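Local coordinates for putative alpha-N-acetylgalactosaminidase (Bacillus halodurans C-125, PDB 3CC1), which probably hydrolyses terminal alpha-linked N-acetylgalactosamine residues from glycans and glycoconjugates, at residues Ile114-Pro119 with Asp193-Glu198; Ile145-Thr150 with Ala187-Tyr192; Asp101-His104 with Lys109-Ile112; Pro82-Asn85 with Ala90-Gly93. All coordinates share one frame; numbering follows the deposited sequence. Where two conformers were deposited one is given.

Interaction 1 of 4, residues Ile114-Pro119 with Asp193-Glu198; sequences IMRGIP and DTHLEE
The guanidinium of Arg-116 lies flat on the imidazole of His-195, the two centres 3.7 Å apart and the planes within 10° of parallel. His-195 CE1 sits over the middle of the guanidinium, 3.3 Å from Arg-116 CZ, while Arg-116 CD lies 3.8 Å from the imidazole centroid in a CH-pi contact. Glu-198 comes to the guanidinium edge: its OE1 accepts a 2.8 Å salt-bridge hydrogen bond from Arg-116 NH1 on the syn lone pair, nearly straight and in the guanidinium plane, with the carboxylate turned 89° to that plane. Arg-116 CG is anti to the backbone N (chi1 177°), and a bend at chi3 lays the head across the ring. Beside it Gly-117 CA passes 3.6 Å from Glu-198 OE2, whose hydrogen bonds go to Tyr-166 OH and Val-155 N. This inner side is buried; the other side of the helix start, with Leu-196 and Glu-197, is exposed. A leucine in place of Arg-116 would probably leave Glu-198 OE1 without its charged mate and strip one face of His-195. Arg-116 NH2 also pairs with Asp-185, so the buried arginine is probably held charged between two carboxylates, tying the end of barrel strand 109-115 to helix 196-208.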
loop_
_atom_site.group_PDB
_atom_site.type_symbol
_atom_site.label_atom_id
_atom_site.label_comp_id
_atom_site.label_asym_id
_atom_site.label_seq_id
_atom_site.Cartn_x
_atom_site.Cartn_y
_atom_site.Cartn_z
ATOM N N ILE A 114 18.233 16.422 -24.504
ATOM C CA ILE A 114 18.380 15.531 -25.615
ATOM C C ILE A 114 17.746 14.179 -25.249
ATOM O O ILE A 114 17.589 13.860 -24.075
ATOM C CB ILE A 114 19.868 15.393 -26.007
ATOM C CG1 ILE A 114 20.640 14.603 -24.952
ATOM C CG2 ILE A 114 20.488 16.796 -26.236
ATOM C CD1 ILE A 114 22.100 14.346 -25.296
HETATM N N MSE A 115 17.399 13.395 -26.281
HETATM C CA MSE A 115 16.985 12.017 -26.152
HETATM C C MSE A 115 18.198 11.104 -26.295
HETATM O O MSE A 115 19.119 11.344 -27.100
HETATM C CB MSE A 115 15.991 11.662 -27.259
HETATM C CG MSE A 115 14.741 12.509 -27.236
HETATM SE SE MSE A 115 13.537 12.047 -25.779
HETATM C CE MSE A 115 13.284 10.144 -26.166
ATOM N N ARG A 116 18.235 10.103 -25.446
ATOM C CA ARG A 116 19.223 9.059 -25.546
ATOM C C ARG A 116 19.228 8.470 -26.943
ATOM O O ARG A 116 18.167 8.212 -27.516
ATOM C CB ARG A 116 18.859 7.944 -24.579
ATOM C CG ARG A 116 19.765 6.730 -24.626
ATOM C CD ARG A 116 19.189 5.571 -23.797
ATOM N NE ARG A 116 17.921 5.073 -24.311
ATOM C CZ ARG A 116 17.795 4.019 -25.122
ATOM N NH1 ARG A 116 18.853 3.366 -25.541
ATOM N NH2 ARG A 116 16.613 3.636 -25.540
ATOM N N GLY A 117 20.435 8.193 -27.433
ATOM C CA GLY A 117 20.632 7.415 -28.663
ATOM C C GLY A 117 21.046 8.207 -29.887
ATOM O O GLY A 117 21.693 9.266 -29.817
ATOM N N ILE A 118 20.649 7.670 -31.024
ATOM C CA ILE A 118 21.020 8.198 -32.308
ATOM C C ILE A 118 19.746 8.229 -33.167
ATOM O O ILE A 118 18.925 7.348 -33.070
ATOM C CB ILE A 118 22.094 7.280 -32.977
ATOM C CG1 ILE A 118 22.598 7.883 -34.288
ATOM C CG2 ILE A 118 21.551 5.845 -33.201
ATOM C CD1 ILE A 118 23.854 7.192 -34.855
ATOM N N PRO A 119 19.566 9.256 -33.995
ATOM C CA PRO A 119 18.261 9.335 -34.619
ATOM C C PRO A 119 17.985 8.175 -35.550
ATOM O O PRO A 119 18.861 7.700 -36.226
ATOM C CB PRO A 119 18.352 10.645 -35.422
ATOM C CG PRO A 119 19.337 11.473 -34.656
ATOM C CD PRO A 119 20.371 10.487 -34.223
ATOM N N ASP A 193 14.611 -2.306 -18.667
ATOM C CA ASP A 193 15.401 -1.875 -19.837
ATOM C C ASP A 193 16.352 -0.710 -19.483
ATOM O O ASP A 193 16.156 0.428 -19.929
ATOM C CB ASP A 193 14.480 -1.498 -21.018
ATOM C CG ASP A 193 13.456 -0.397 -20.659
ATOM O OD1 ASP A 193 12.959 -0.392 -19.503
ATOM O OD2 ASP A 193 13.145 0.443 -21.553
ATOM N N THR A 194 17.358 -1.001 -18.651
ATOM C CA THR A 194 18.318 0.032 -18.202
ATOM C C THR A 194 19.435 0.262 -19.235
ATOM O O THR A 194 19.633 -0.540 -20.166
ATOM C CB THR A 194 19.018 -0.317 -16.881
ATOM O OG1 THR A 194 19.636 -1.610 -17.008
ATOM C CG2 THR A 194 18.038 -0.308 -15.703
ATOM N N HIS A 195 20.179 1.350 -19.027
ATOM C CA HIS A 195 21.107 1.836 -20.039
ATOM C C HIS A 195 22.445 2.256 -19.433
ATOM O O HIS A 195 22.987 3.313 -19.765
ATOM C CB HIS A 195 20.489 3.027 -20.772
ATOM C CG HIS A 195 19.106 2.789 -21.289
ATOM N ND1 HIS A 195 18.826 1.903 -22.309
ATOM C CD2 HIS A 195 17.924 3.358 -20.950
ATOM C CE1 HIS A 195 17.525 1.920 -22.558
ATOM N NE2 HIS A 195 16.960 2.813 -21.762
ATOM N N LEU A 196 22.984 1.422 -18.552
ATOM C CA LEU A 196 24.161 1.808 -17.741
ATOM C C LEU A 196 25.421 2.032 -18.564
ATOM O O LEU A 196 26.175 2.972 -18.313
ATOM C CB LEU A 196 24.432 0.782 -16.623
ATOM C CG LEU A 196 23.231 0.533 -15.666
ATOM C CD1 LEU A 196 23.592 -0.437 -14.533
ATOM C CD2 LEU A 196 22.673 1.860 -15.118
ATOM N N GLU A 197 25.660 1.168 -19.541
ATOM C CA GLU A 197 26.859 1.312 -20.385
ATOM C C GLU A 197 26.759 2.503 -21.345
ATOM O O GLU A 197 27.756 3.140 -21.644
ATOM C CB GLU A 197 27.149 0.026 -21.157
ATOM C CG GLU A 197 27.608 -1.124 -20.264
ATOM C CD GLU A 197 28.863 -0.756 -19.436
ATOM O OE1 GLU A 197 29.773 -0.065 -19.960
ATOM O OE2 GLU A 197 28.934 -1.147 -18.248
ATOM N N GLU A 198 25.546 2.798 -21.801
ATOM C CA GLU A 198 25.304 3.943 -22.661
ATOM C C GLU A 198 25.512 5.225 -21.845
ATOM O O GLU A 198 26.106 6.191 -22.332
ATOM C CB GLU A 198 23.899 3.884 -23.280
ATOM C CG GLU A 198 23.744 4.764 -24.483
ATOM C CD GLU A 198 22.476 4.520 -25.337
ATOM O OE1 GLU A 198 21.596 3.713 -24.969
ATOM O OE2 GLU A 198 22.377 5.183 -26.399
#

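Interaction 2 of 4, residues Ile145-Thr150 with Ala187-Tyr192; sequences ICPWNT and AASRLY. With SO4 (sulfate ion), chain E; SO4 (sulfate ion), chain C.
Arg-190 NH1, on a guanidinium that lies over Pro-147, makes two bonds: one of 2.9 Å to Ser-189 O and one of 3.0 Å to O2 of the chain E sulfate. Both partners stay near the guanidinium plane, but NH1 reaches the carbonyl from 54° above the carbonyl's own plane. The setting is a pair of type I beta turns, Cys-146 to Asn-149 and Ala-188 to Leu-191, in loops of the TIM-barrel domain; the second follows barrel strand 180-184. A bend at chi2 (-54°) turns the arginine back toward Pro-147, whose CB lies 3.5 Å from Arg-190 NH2. Ser-189 presses on the same proline ring, its CB 3.4 Å from Pro-147 CG, a tight fit for two carbons, while its hydroxyl bonds Asp-193. With an alanine here instead of Arg-190, Ser-189 O and the sulfate would probably lose this donor and the proline ring its flat cover. The chain C sulfate, like the other probably from the crystallisation liquor, is hydrogen-bonded by Ala-187 N, Asp-185 N and Ile-186 N of this chain and by Arg-190 NH1 of the second subunit. That arginine also makes a cation-pi contact with Trp-148, so the two loops take part in a subunit interface. Inside the first turn, Trp-148 N bonds Cys-146 SG at 3.6 Å, and the sulfur stands 3.3 Å above the plane of the indole, over its centre.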
loop_
_atom_site.group_PDB
_atom_site.type_symbol
_atom_site.label_atom_id
_atom_site.label_comp_id
_atom_site.label_asym_id
_atom_site.label_seq_id
_atom_site.Cartn_x
_atom_site.Cartn_y
_atom_site.Cartn_z
ATOM N N ILE A 145 14.438 0.897 -28.254
ATOM C CA ILE A 145 13.643 2.043 -28.634
ATOM C C ILE A 145 13.065 2.697 -27.387
ATOM O O ILE A 145 13.133 2.145 -26.311
ATOM C CB ILE A 145 12.510 1.650 -29.578
ATOM C CG1 ILE A 145 11.608 0.697 -28.888
ATOM C CG2 ILE A 145 13.025 0.973 -30.866
ATOM C CD1 ILE A 145 10.254 0.974 -29.185
ATOM N N CYS A 146 12.483 3.864 -27.560
ATOM C CA CYS A 146 11.860 4.576 -26.477
ATOM C C CYS A 146 10.372 4.422 -26.690
ATOM O O CYS A 146 9.893 4.689 -27.785
ATOM C CB CYS A 146 12.229 6.050 -26.499
ATOM S SG CYS A 146 11.265 7.019 -25.309
ATOM N N PRO A 147 9.636 3.927 -25.667
ATOM C CA PRO A 147 8.239 3.647 -25.938
ATOM C C PRO A 147 7.362 4.870 -26.057
ATOM O O PRO A 147 6.273 4.732 -26.529
ATOM C CB PRO A 147 7.801 2.811 -24.726
ATOM C CG PRO A 147 8.759 3.061 -23.713
ATOM C CD PRO A 147 10.045 3.361 -24.375
ATOM N N TRP A 148 7.848 6.051 -25.708
ATOM C CA TRP A 148 6.993 7.240 -25.711
ATOM C C TRP A 148 7.385 8.274 -26.776
ATOM O O TRP A 148 6.788 9.352 -26.882
ATOM C CB TRP A 148 6.944 7.870 -24.314
ATOM C CG TRP A 148 8.218 8.001 -23.574
ATOM C CD1 TRP A 148 8.721 7.123 -22.662
ATOM C CD2 TRP A 148 9.127 9.106 -23.605
ATOM N NE1 TRP A 148 9.892 7.585 -22.154
ATOM C CE2 TRP A 148 10.177 8.803 -22.709
ATOM C CE3 TRP A 148 9.177 10.300 -24.324
ATOM C CZ2 TRP A 148 11.261 9.661 -22.496
ATOM C CZ3 TRP A 148 10.259 11.171 -24.097
ATOM C CH2 TRP A 148 11.276 10.843 -23.188
ATOM N N ASN A 149 8.369 7.894 -27.589
ATOM C CA ASN A 149 8.921 8.775 -28.611
ATOM C C ASN A 149 9.747 8.063 -29.676
ATOM O O ASN A 149 10.742 7.405 -29.375
ATOM C CB ASN A 149 9.770 9.837 -27.918
ATOM C CG ASN A 149 10.580 10.653 -28.885
ATOM O OD1 ASN A 149 11.627 10.202 -29.377
ATOM N ND2 ASN A 149 10.110 11.877 -29.156
ATOM N N THR A 150 9.347 8.249 -30.935
ATOM C CA THR A 150 9.944 7.529 -32.070
ATOM C C THR A 150 11.263 8.135 -32.647
ATOM O O THR A 150 11.746 7.671 -33.672
ATOM C CB THR A 150 8.942 7.424 -33.268
ATOM O OG1 THR A 150 8.484 8.741 -33.609
ATOM C CG2 THR A 150 7.732 6.583 -32.922
ATOM N N ALA A 187 16.657 6.630 -18.043
ATOM C CA ALA A 187 16.205 5.619 -17.102
ATOM C C ALA A 187 15.552 4.444 -17.919
ATOM O O ALA A 187 15.290 4.557 -19.135
ATOM C CB ALA A 187 15.208 6.229 -16.038
ATOM N N ALA A 188 15.315 3.317 -17.267
ATOM C CA ALA A 188 14.566 2.212 -17.891
ATOM C C ALA A 188 13.091 2.632 -18.038
ATOM O O ALA A 188 12.433 2.956 -17.061
ATOM C CB ALA A 188 14.691 0.939 -17.056
ATOM N N SER A 189 12.587 2.643 -19.269
ATOM C CA SER A 189 11.185 3.068 -19.530
ATOM C C SER A 189 10.176 2.095 -18.919
ATOM O O SER A 189 9.011 2.455 -18.638
ATOM C CB SER A 189 10.926 3.193 -21.038
ATOM O OG SER A 189 11.003 1.934 -21.709
ATOM N N ARG A 190 10.641 0.848 -18.754
ATOM C CA ARG A 190 9.797 -0.282 -18.311
ATOM C C ARG A 190 10.523 -1.001 -17.173
ATOM O O ARG A 190 10.380 -2.215 -16.995
ATOM C CB ARG A 190 9.524 -1.275 -19.458
ATOM C CG ARG A 190 8.715 -0.702 -20.615
ATOM C CD ARG A 190 7.444 -0.103 -20.091
ATOM N NE ARG A 190 6.557 0.425 -21.130
ATOM C CZ ARG A 190 6.285 1.717 -21.291
ATOM N NH1 ARG A 190 6.832 2.626 -20.495
ATOM N NH2 ARG A 190 5.442 2.109 -22.228
ATOM N N LEU A 191 11.363 -0.231 -16.480
ATOM C CA LEU A 191 12.064 -0.647 -15.244
ATOM C C LEU A 191 13.267 -1.588 -15.520
ATOM O O LEU A 191 14.345 -1.377 -14.985
ATOM C CB LEU A 191 11.065 -1.233 -14.217
ATOM C CG LEU A 191 10.048 -0.235 -13.621
ATOM N N TYR A 192 13.080 -2.582 -16.394
ATOM C CA TYR A 192 14.112 -3.598 -16.664
ATOM C C TYR A 192 15.098 -3.131 -17.743
ATOM O O TYR A 192 16.261 -3.517 -17.743
ATOM C CB TYR A 192 13.479 -4.940 -17.096
ATOM C CG TYR A 192 12.672 -4.895 -18.400
ATOM C CD1 TYR A 192 13.302 -4.971 -19.657
ATOM C CD2 TYR A 192 11.275 -4.790 -18.370
ATOM C CE1 TYR A 192 12.554 -4.915 -20.851
ATOM C CE2 TYR A 192 10.522 -4.744 -19.547
ATOM C CZ TYR A 192 11.165 -4.808 -20.781
ATOM O OH TYR A 192 10.392 -4.759 -21.922
HETATM S S SO4 E . 4.494 5.739 -20.958
HETATM O O1 SO4 E . 3.983 6.674 -19.927
HETATM O O2 SO4 E . 5.895 5.434 -20.622
HETATM O O3 SO4 E . 4.417 6.285 -22.332
HETATM O O4 SO4 E . 3.702 4.516 -20.916
HETATM S S SO4 C . 13.674 9.260 -18.255
HETATM O O1 SO4 C . 13.270 7.865 -18.441
HETATM O O2 SO4 C . 13.256 10.123 -19.391
HETATM O O3 SO4 C . 15.141 9.243 -18.254
HETATM O O4 SO4 C . 13.163 9.807 -17.009
#

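Interaction 3 of 4, residues Asp101-His104 with Lys109-Ile112; sequences DAIH and KFGI
The ring of Phe-110 meets Ile-103 obliquely, CD1 of the isoleucine lying 3.3 Å from CD1 of the phenylalanine, and also packs edge-to-face with Phe-96. The imidazole of His-104 turns its edge to the strand, with CD2 4.3 Å from Lys-109 CA. Its NE2 comes within 4.4 Å of Phe-110 N, and both nitrogens hydrogen-bond one oxygen, OD2 of Asp-179, which thus pins the helix side chain and the strand backbone together. Ile-103 puts its two branches to different work. The CG1 branch, anti to the carbonyl carbon (chi1 -70°), carries CD1 to the aromatic ring, while CG2 rests 3.6 Å from Lys-109 O. The Ile-103 and Phe-110 side chains cross at about a right angle, and the isoleucine meets the ring with its end methyl. Lys-109 sends its CB away from the helix and adds only backbone to this meeting. The contact closes the short connection from helix 97-105 into strand 109-115 of the TIM barrel. Ile-103 also packs on Val-31 of helix 28-41 and Ile-50 of strand 49-52, while Phe-110 reaches Val-52, so the helix is seated against strand 109-115, its neighbour 49-52 and the adjoining helix.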
loop_
_atom_site.group_PDB
_atom_site.type_symbol
_atom_site.label_atom_id
_atom_site.label_comp_id
_atom_site.label_asym_id
_atom_site.label_seq_id
_atom_site.Cartn_x
_atom_site.Cartn_y
_atom_site.Cartn_z
ATOM N N ASP A 101 24.932 32.731 -26.974
ATOM C CA ASP A 101 25.668 33.992 -26.857
ATOM C C ASP A 101 24.769 35.071 -26.265
ATOM O O ASP A 101 25.185 35.841 -25.420
ATOM C CB ASP A 101 26.150 34.499 -28.233
ATOM C CG ASP A 101 27.473 33.854 -28.722
ATOM O OD1 ASP A 101 28.173 33.147 -27.983
ATOM O OD2 ASP A 101 27.823 34.085 -29.900
ATOM N N ALA A 102 23.539 35.169 -26.762
ATOM C CA ALA A 102 22.586 36.150 -26.240
ATOM C C ALA A 102 22.297 35.901 -24.752
ATOM O O ALA A 102 22.152 36.832 -23.956
ATOM C CB ALA A 102 21.296 36.123 -27.013
ATOM N N ILE A 103 22.183 34.630 -24.396
ATOM C CA ILE A 103 21.849 34.224 -23.025
ATOM C C ILE A 103 23.045 34.545 -22.115
ATOM O O ILE A 103 22.858 35.085 -21.029
ATOM C CB ILE A 103 21.420 32.740 -22.940
ATOM C CG1 ILE A 103 20.023 32.542 -23.614
ATOM C CG2 ILE A 103 21.364 32.273 -21.480
ATOM C CD1 ILE A 103 19.676 31.117 -23.880
ATOM N N HIS A 104 24.251 34.224 -22.588
ATOM C CA HIS A 104 25.483 34.495 -21.851
ATOM C C HIS A 104 25.678 35.997 -21.647
ATOM O O HIS A 104 26.138 36.413 -20.608
ATOM C CB HIS A 104 26.700 33.920 -22.553
ATOM C CG HIS A 104 26.719 32.426 -22.596
ATOM N ND1 HIS A 104 27.366 31.725 -23.588
ATOM C CD2 HIS A 104 26.167 31.500 -21.773
ATOM C CE1 HIS A 104 27.225 30.426 -23.362
ATOM N NE2 HIS A 104 26.497 30.263 -22.271
ATOM N N LYS A 109 22.907 31.116 -18.236
ATOM C CA LYS A 109 23.454 29.871 -18.794
ATOM C C LYS A 109 22.399 29.171 -19.640
ATOM O O LYS A 109 21.197 29.328 -19.408
ATOM C CB LYS A 109 23.935 28.965 -17.665
ATOM C CG LYS A 109 25.230 29.483 -17.015
ATOM C CD LYS A 109 25.587 28.741 -15.745
ATOM C CE LYS A 109 26.915 29.291 -15.100
ATOM N NZ LYS A 109 28.022 29.367 -16.094
ATOM N N PHE A 110 22.863 28.425 -20.648
ATOM C CA PHE A 110 22.005 27.833 -21.671
ATOM C C PHE A 110 22.031 26.315 -21.593
ATOM O O PHE A 110 23.085 25.702 -21.492
ATOM C CB PHE A 110 22.423 28.265 -23.092
ATOM C CG PHE A 110 21.568 27.644 -24.196
ATOM C CD1 PHE A 110 20.204 27.873 -24.251
ATOM C CD2 PHE A 110 22.114 26.793 -25.117
ATOM C CE1 PHE A 110 19.418 27.298 -25.230
ATOM C CE2 PHE A 110 21.339 26.234 -26.130
ATOM C CZ PHE A 110 20.001 26.472 -26.181
ATOM N N GLY A 111 20.844 25.729 -21.567
ATOM C CA GLY A 111 20.703 24.300 -21.467
ATOM C C GLY A 111 19.757 23.718 -22.506
ATOM O O GLY A 111 18.876 24.406 -23.032
ATOM N N ILE A 112 19.960 22.432 -22.794
ATOM C CA ILE A 112 19.077 21.664 -23.680
ATOM C C ILE A 112 18.782 20.315 -23.096
ATOM O O ILE A 112 19.533 19.804 -22.259
ATOM C CB ILE A 112 19.671 21.488 -25.147
ATOM C CG1 ILE A 112 20.943 20.644 -25.117
ATOM C CG2 ILE A 112 19.935 22.881 -25.803
ATOM C CD1 ILE A 112 21.647 20.465 -26.489
#

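Interaction 4 of 4, residues Pro82-Asn85 with Ala90-Gly93; sequences PATN and AKNG
Thr-84 and Lys-91 set their side chains at about a right angle, the threonine methyl against the root of the lysine chain. Thr-84 CG2 lies 3.6 Å from Lys-91 CG, and Thr-84 CB stands equally close to the same carbon. The threonine rotamer decides which branch does this: CG2 is anti to the carbonyl carbon, while OG1 stands between the backbone N and that carbon (chi1 52°), leaving the methyl, with CB, to meet the lysine. Lys-91 starts with CG beside its backbone N (chi1 -74°) and then runs fully extended, so the chain passes across the threonine and brings CE to 3.9 Å from Thr-84 O. Its methylenes, rather than its ammonium group, thus form the touching surface.

The second meeting, deeper in, is between two small apolar groups. Ala-90 points its methyl toward the loop 82-85 and sets it against one side of the Pro-82 ring, 3.7 Å from Pro-82 CB and 3.9 Å from Pro-82 CG. Thr-84 CG2 is near as well, 4.2 Å from Ala-90 C. Both meetings join parts of the long excursion between barrel strand 49-52 and helix 97-105, folding it back on itself over a gap of four residues. Thr-84 also packs on Ala-65, and the backbone of Ala-83 bonds that of Trp-56, anchoring residues 82-85 to earlier parts of the same excursion. Across the contact everything is van der Waals packing: the side chains of the buried Pro-82 and Ala-90 are apolar, and the exposed lysine lends carbon to the contact without using its charge there.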
loop_
_atom_site.group_PDB
_atom_site.type_symbol
_atom_site.label_atom_id
_atom_site.label_comp_id
_atom_site.label_asym_id
_atom_site.label_seq_id
_atom_site.Cartn_x
_atom_site.Cartn_y
_atom_site.Cartn_z
ATOM N N PRO A 82 18.911 22.491 -34.560
ATOM C CA PRO A 82 17.715 23.309 -34.319
ATOM C C PRO A 82 16.766 23.508 -35.522
ATOM O O PRO A 82 17.178 23.771 -36.624
ATOM C CB PRO A 82 18.301 24.658 -33.811
ATOM C CG PRO A 82 19.698 24.352 -33.422
ATOM C CD PRO A 82 20.158 23.231 -34.290
ATOM N N ALA A 83 15.474 23.376 -35.266
ATOM C CA ALA A 83 14.441 23.677 -36.255
ATOM C C ALA A 83 14.536 25.161 -36.583
ATOM O O ALA A 83 14.277 26.009 -35.735
ATOM C CB ALA A 83 13.040 23.288 -35.725
ATOM N N THR A 84 14.925 25.470 -37.808
ATOM C CA THR A 84 15.185 26.852 -38.215
ATOM C C THR A 84 13.941 27.739 -38.351
ATOM O O THR A 84 14.058 28.932 -38.332
ATOM C CB THR A 84 16.028 26.924 -39.491
ATOM O OG1 THR A 84 15.417 26.111 -40.500
ATOM C CG2 THR A 84 17.476 26.443 -39.199
ATOM N N ASN A 85 12.747 27.170 -38.422
ATOM C CA ASN A 85 11.515 27.976 -38.355
ATOM C C ASN A 85 11.341 28.563 -36.953
ATOM O O ASN A 85 10.959 29.722 -36.771
ATOM C CB ASN A 85 10.291 27.139 -38.758
ATOM C CG ASN A 85 10.103 25.881 -37.897
ATOM O OD1 ASN A 85 11.046 25.180 -37.596
ATOM N ND2 ASN A 85 8.870 25.600 -37.522
ATOM N N ALA A 90 19.654 30.031 -35.973
ATOM C CA ALA A 90 20.368 28.754 -36.131
ATOM C C ALA A 90 20.766 28.495 -37.576
ATOM O O ALA A 90 21.501 27.571 -37.862
ATOM C CB ALA A 90 19.512 27.611 -35.642
ATOM N N LYS A 91 20.239 29.296 -38.488
ATOM C CA LYS A 91 20.418 29.037 -39.918
ATOM C C LYS A 91 21.868 29.184 -40.355
ATOM O O LYS A 91 22.695 29.803 -39.673
ATOM C CB LYS A 91 19.564 29.977 -40.755
ATOM C CG LYS A 91 18.088 29.643 -40.745
ATOM C CD LYS A 91 17.335 30.760 -41.409
ATOM C CE LYS A 91 15.841 30.465 -41.447
ATOM N NZ LYS A 91 15.134 31.461 -42.313
ATOM N N ASN A 92 22.164 28.576 -41.497
ATOM C CA ASN A 92 23.475 28.724 -42.128
ATOM C C ASN A 92 24.638 28.258 -41.236
ATOM O O ASN A 92 25.739 28.824 -41.250
ATOM C CB ASN A 92 23.668 30.186 -42.578
ATOM C CG ASN A 92 22.628 30.616 -43.619
ATOM O OD1 ASN A 92 21.466 30.901 -43.278
ATOM N ND2 ASN A 92 23.044 30.687 -44.882
ATOM N N GLY A 93 24.373 27.218 -40.449
ATOM C CA GLY A 93 25.431 26.557 -39.704
ATOM C C GLY A 93 25.650 27.072 -38.317
ATOM O O GLY A 93 26.465 26.551 -37.597
#

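Interactions 1 and 3 share strand 109-115 of the TIM barrel and sit toward its two ends, their centres about 25 Å apart. At the start of the strand the packing is largely apolar; at its end it is charged and buried. Interaction 2 adjoins interaction 1: Met-115 SE touches Trp-148 CH2 and His-195 CD2 touches Ala-187 O, so one continuous patch runs from the buried ion pair to partly buried loops where sulfate ions sit in the crystal and which meet the second subunit. Interaction 4, about 16 Å from interaction 3 between centres, lies farthest from the chain centre and relies on small van der Waals contacts. No other chain reaches interactions 3 and 4.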